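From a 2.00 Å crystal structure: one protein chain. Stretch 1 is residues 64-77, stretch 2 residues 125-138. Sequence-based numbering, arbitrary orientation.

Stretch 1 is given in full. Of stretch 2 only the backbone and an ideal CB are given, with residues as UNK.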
# COMPACT_ATOMS: atom_id res chain seq x y z
N HIS A 64 -1.04 16.29 6.85
CA HIS A 64 -2.34 15.88 7.33
C HIS A 64 -2.23 14.63 8.21
O HIS A 64 -2.79 14.58 9.29
CB HIS A 64 -3.33 15.66 6.15
CG HIS A 64 -4.74 15.40 6.58
ND1 HIS A 64 -5.21 14.13 6.87
CD2 HIS A 64 -5.79 16.23 6.77
CE1 HIS A 64 -6.49 14.19 7.23
NE2 HIS A 64 -6.87 15.46 7.17
N ARG A 65 -1.51 13.61 7.73
CA ARG A 65 -1.26 12.40 8.51
C ARG A 65 -0.61 12.72 9.87
O ARG A 65 -1.05 12.23 10.89
CB ARG A 65 -0.35 11.48 7.73
CG ARG A 65 -0.22 10.11 8.34
CD ARG A 65 0.76 9.30 7.55
NE ARG A 65 0.28 9.01 6.21
CZ ARG A 65 1.07 8.81 5.16
NH1 ARG A 65 2.39 8.90 5.29
NH2 ARG A 65 0.54 8.54 3.96
N ARG A 66 0.45 13.53 9.84
CA ARG A 66 1.15 14.01 11.06
C ARG A 66 0.20 14.65 12.09
O ARG A 66 0.19 14.27 13.26
CB ARG A 66 2.25 15.01 10.70
CG ARG A 66 2.79 15.87 11.94
CD ARG A 66 3.51 17.13 11.45
NE ARG A 66 2.63 18.16 10.89
CZ ARG A 66 3.05 19.23 10.19
NH1 ARG A 66 4.33 19.44 9.95
NH2 ARG A 66 2.17 20.11 9.74
N ASP A 67 -0.61 15.61 11.64
CA ASP A 67 -1.62 16.23 12.51
C ASP A 67 -2.60 15.22 13.05
O ASP A 67 -2.93 15.24 14.22
CB ASP A 67 -2.35 17.35 11.76
CG ASP A 67 -1.41 18.47 11.29
OD1 ASP A 67 -0.22 18.54 11.70
OD2 ASP A 67 -1.86 19.30 10.47
N ASP A 68 -3.07 14.30 12.20
CA ASP A 68 -3.92 13.19 12.63
C ASP A 68 -3.35 12.31 13.77
O ASP A 68 -4.07 11.93 14.70
CB ASP A 68 -4.28 12.30 11.44
CG ASP A 68 -5.51 12.77 10.67
OD1 ASP A 68 -6.14 13.76 11.04
OD2 ASP A 68 -5.87 12.13 9.65
N VAL A 69 -2.07 11.95 13.66
CA VAL A 69 -1.33 11.18 14.65
C VAL A 69 -1.12 11.96 15.94
O VAL A 69 -1.14 11.38 17.01
CB VAL A 69 0.05 10.72 14.08
CG1 VAL A 69 0.90 10.00 15.16
CG2 VAL A 69 -0.16 9.85 12.82
N ILE A 70 -0.87 13.28 15.84
CA ILE A 70 -0.81 14.15 17.04
C ILE A 70 -2.12 14.05 17.86
O ILE A 70 -2.09 13.88 19.08
CB ILE A 70 -0.41 15.60 16.66
CG1 ILE A 70 1.06 15.60 16.19
CG2 ILE A 70 -0.64 16.61 17.85
CD1 ILE A 70 1.58 16.90 15.57
N VAL A 71 -3.26 14.09 17.17
CA VAL A 71 -4.55 13.94 17.81
C VAL A 71 -4.67 12.54 18.46
O VAL A 71 -5.04 12.43 19.62
CB VAL A 71 -5.72 14.23 16.80
CG1 VAL A 71 -7.09 13.79 17.36
CG2 VAL A 71 -5.73 15.71 16.42
N MET A 72 -4.33 11.49 17.72
CA MET A 72 -4.41 10.09 18.21
C MET A 72 -3.62 9.88 19.50
O MET A 72 -4.13 9.30 20.46
CB MET A 72 -3.91 9.09 17.17
CG MET A 72 -4.86 8.83 16.01
SD MET A 72 -4.05 8.07 14.58
CE MET A 72 -4.06 6.34 15.03
N LEU A 73 -2.38 10.36 19.51
CA LEU A 73 -1.52 10.22 20.69
C LEU A 73 -2.13 10.94 21.90
O LEU A 73 -2.08 10.42 23.02
CB LEU A 73 -0.07 10.66 20.42
CG LEU A 73 0.69 9.76 19.41
CD1 LEU A 73 1.98 10.42 18.92
CD2 LEU A 73 1.01 8.37 19.99
N SER A 74 -2.75 12.11 21.67
CA SER A 74 -3.50 12.82 22.73
C SER A 74 -4.69 12.03 23.29
O SER A 74 -4.90 11.96 24.52
CB SER A 74 -3.94 14.21 22.26
OG SER A 74 -2.81 14.99 21.92
N ALA A 75 -5.47 11.42 22.39
CA ALA A 75 -6.56 10.53 22.81
C ALA A 75 -6.07 9.38 23.72
O ALA A 75 -6.83 8.88 24.55
CB ALA A 75 -7.30 10.00 21.60
N ARG A 76 -4.80 8.99 23.55
CA ARG A 76 -4.18 7.93 24.33
C ARG A 76 -3.54 8.41 25.66
O ARG A 76 -3.09 7.57 26.45
CB ARG A 76 -3.10 7.24 23.50
CG ARG A 76 -3.61 6.54 22.25
CD ARG A 76 -2.47 5.84 21.58
NE ARG A 76 -2.89 5.04 20.42
CZ ARG A 76 -2.12 4.12 19.86
NH1 ARG A 76 -0.90 3.87 20.35
NH2 ARG A 76 -2.55 3.46 18.78
N GLY A 77 -3.47 9.72 25.88
CA GLY A 77 -2.76 10.28 27.05
C GLY A 77 -1.27 10.38 26.83
O GLY A 77 -0.48 10.42 27.78
N UNK A 125 -9.69 0.54 14.62
CA UNK A 125 -9.68 1.90 14.06
C UNK A 125 -8.25 2.35 13.76
O UNK A 125 -7.98 2.93 12.69
CB UNK A 125 -10.35 2.88 15.02
N UNK A 126 -7.35 2.10 14.71
CA UNK A 126 -5.94 2.49 14.56
C UNK A 126 -5.21 1.63 13.52
O UNK A 126 -4.38 2.15 12.79
CB UNK A 126 -5.22 2.39 15.91
N UNK A 127 -5.52 0.34 13.46
CA UNK A 127 -4.97 -0.49 12.39
C UNK A 127 -5.44 -0.08 11.00
O UNK A 127 -4.66 -0.14 10.05
CB UNK A 127 -5.34 -1.95 12.64
N UNK A 128 -6.72 0.28 10.86
CA UNK A 128 -7.18 0.78 9.57
C UNK A 128 -6.44 2.06 9.18
O UNK A 128 -6.06 2.19 8.03
CB UNK A 128 -8.69 1.03 9.61
N UNK A 129 -6.22 2.97 10.13
CA UNK A 129 -5.53 4.24 9.86
C UNK A 129 -4.08 3.99 9.42
O UNK A 129 -3.57 4.62 8.46
CB UNK A 129 -5.56 5.14 11.10
N UNK A 130 -3.43 3.05 10.13
CA UNK A 130 -2.04 2.73 9.88
C UNK A 130 -1.93 2.05 8.50
O UNK A 130 -1.01 2.33 7.77
CB UNK A 130 -1.48 1.84 10.99
N UNK A 131 -2.87 1.15 8.17
CA UNK A 131 -2.84 0.52 6.88
C UNK A 131 -3.10 1.48 5.73
O UNK A 131 -2.50 1.31 4.68
CB UNK A 131 -3.87 -0.62 6.85
N UNK A 132 -3.98 2.44 5.91
CA UNK A 132 -4.15 3.53 4.94
C UNK A 132 -2.85 4.36 4.73
O UNK A 132 -2.41 4.59 3.56
CB UNK A 132 -5.28 4.45 5.41
N UNK A 133 -2.20 4.73 5.84
CA UNK A 133 -0.91 5.41 5.83
C UNK A 133 0.16 4.54 5.15
O UNK A 133 0.98 5.06 4.37
CB UNK A 133 -0.48 5.76 7.26
N UNK A 134 0.14 3.23 5.42
CA UNK A 134 1.10 2.33 4.82
C UNK A 134 0.91 2.26 3.27
O UNK A 134 1.87 2.34 2.49
CB UNK A 134 0.96 0.94 5.45
N UNK A 135 -0.35 2.10 2.87
CA UNK A 135 -0.71 2.03 1.45
C UNK A 135 -0.39 3.32 0.70
O UNK A 135 0.15 3.26 -0.42
CB UNK A 135 -2.20 1.71 1.31
N UNK A 136 -0.68 4.46 1.32
CA UNK A 136 -0.34 5.77 0.73
C UNK A 136 1.17 5.97 0.51
O UNK A 136 1.54 6.55 -0.52
CB UNK A 136 -0.87 6.89 1.63
N UNK A 137 1.97 5.54 1.49
CA UNK A 137 3.44 5.59 1.47
C UNK A 137 3.94 4.73 0.30
O UNK A 137 4.79 5.15 -0.47
CB UNK A 137 4.03 5.10 2.80
N UNK A 138 3.42 3.52 0.19
CA UNK A 138 3.69 2.62 -0.95
C UNK A 138 3.28 3.15 -2.32
O UNK A 138 4.00 2.95 -3.29
CB UNK A 138 2.97 1.29 -0.72

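Stretch 2 is helical throughout, and it runs nearly antiparallel to the helix of stretch 1, the axes 12.0 Å apart at their closest. So wide a gap leaves room for long side chains, and on such a helix only one side can look across it.

Position 125 points sideways with nothing of stretch 1 near its ideal CB, so almost any helix-compatible residue would serve; it is Asp125.

Position 126 points toward stretch 1. Its ideal CB lies 4.1 Å from Arg76 NH2 and 4.2 Å from Met72 CE, so a short or medium side chain carrying an acceptor, Asp, Glu, Asn or Gln, would suit, an acid best because it also answers the charge. The residue is Asp126. Its OD2 takes a hydrogen bond of 2.7 Å from Arg76 NH2, part of a salt bridge, and lies at the edge of the guanidinium, where the N-H bonds point.

Position 127 points away and 128 is out of reach, so stretch 1 admits any helix-compatible residue; they are Arg127 and Val128.

Position 129 points toward a hollow lined by Arg65, Asp68, Val69 and Met72, and its ideal CB is 4.4 Å from Met72 CE. A large apolar residue such as Leu, Met or Phe would fill it. Phe129, with chi1 t, reaches in as a knob. Met72 SD sits over one ring face, 3.8 Å from the centroid of the Phe129 ring, while Val69 CG2 packs 3.8 Å from Phe129 CE2. Asp68 OD2, 3.6 Å from Phe129 CE1, lies at the ring edge, where the slightly positive C-H groups can meet an oxygen.

Position 130 points away, 131 is out of reach and 132 points sideways, leaving the choice equally open; they are Ala130, Ser131 and Thr132.

At 133 the ideal CB is already 3.5 Å from Arg65 NE, which favours Ala, Gly or perhaps Ser. Ala133 lays its methyl over one face of the guanidinium and leaves the edge free for bonding.

Positions 134 and 135, away and sideways, suit any helix former; they are Leu134 and Thr135.

At 136 the ideal CB is a tight 3.2 Å from Arg65 NH2, yet the charge invites an acid long enough to carry its carboxylate past the crowded CB. Glu136, extended with chi1 m and chi2 t, brings OE1 to 3.0 Å from Arg65 NH2, a salt bridge, and water 1 links Arg65 NE to the same OE1.

Position 137 points sideways, its ideal CB 4.8 Å from Arg65 NH1, suiting a small or polar residue. Ser137 OG and Arg65 NH1 share water 2, the bond from NH1 being weak.

Position 138, out of reach, is similarly free; it is Ala138.

Stretch 2 125-138: DDRVFASTALTESA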
# COMPACT_ATOMS: atom_id res chain seq x y z
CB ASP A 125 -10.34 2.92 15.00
CG ASP A 125 -11.85 2.82 14.98
OD1 ASP A 125 -12.41 2.29 14.00
OD2 ASP A 125 -12.47 3.29 15.97
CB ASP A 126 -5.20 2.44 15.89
CG ASP A 126 -5.68 3.51 16.85
OD1 ASP A 126 -6.55 4.31 16.44
OD2 ASP A 126 -5.18 3.56 18.00
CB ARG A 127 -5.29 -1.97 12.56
CG ARG A 127 -4.68 -2.59 13.76
CD ARG A 127 -4.83 -4.09 13.64
NE ARG A 127 -6.21 -4.57 13.52
CZ ARG A 127 -7.04 -4.74 14.55
NH1 ARG A 127 -6.64 -4.42 15.79
NH2 ARG A 127 -8.27 -5.22 14.34
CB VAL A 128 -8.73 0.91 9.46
CG1 VAL A 128 -9.15 1.74 8.23
CG2 VAL A 128 -9.37 -0.47 9.37
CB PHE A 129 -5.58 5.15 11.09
CG PHE A 129 -4.79 6.44 10.95
CD1 PHE A 129 -5.43 7.63 10.59
CD2 PHE A 129 -3.41 6.47 11.16
CE1 PHE A 129 -4.71 8.82 10.46
CE2 PHE A 129 -2.68 7.67 11.02
CZ PHE A 129 -3.34 8.84 10.67
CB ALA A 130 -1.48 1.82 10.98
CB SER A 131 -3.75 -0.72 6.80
OG SER A 131 -5.09 -0.38 6.49
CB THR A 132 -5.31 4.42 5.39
OG1 THR A 132 -6.51 3.63 5.35
CG2 THR A 132 -5.48 5.62 4.46
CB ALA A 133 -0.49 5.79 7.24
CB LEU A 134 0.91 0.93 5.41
CG LEU A 134 1.94 -0.21 5.32
CD1 LEU A 134 1.26 -1.49 5.58
CD2 LEU A 134 2.67 -0.31 4.04
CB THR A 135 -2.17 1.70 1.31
OG1 THR A 135 -2.39 0.35 1.79
CG2 THR A 135 -2.63 1.82 -0.14
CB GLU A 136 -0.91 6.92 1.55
CG GLU A 136 -2.46 6.95 1.47
CD GLU A 136 -3.07 7.98 2.40
OE1 GLU A 136 -2.38 8.53 3.29
OE2 GLU A 136 -4.27 8.26 2.24
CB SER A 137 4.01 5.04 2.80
OG SER A 137 3.69 5.84 3.92
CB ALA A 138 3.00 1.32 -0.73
O HOH W 1 -2.68 8.95 5.87
O HOH W 2 5.29 7.65 4.72
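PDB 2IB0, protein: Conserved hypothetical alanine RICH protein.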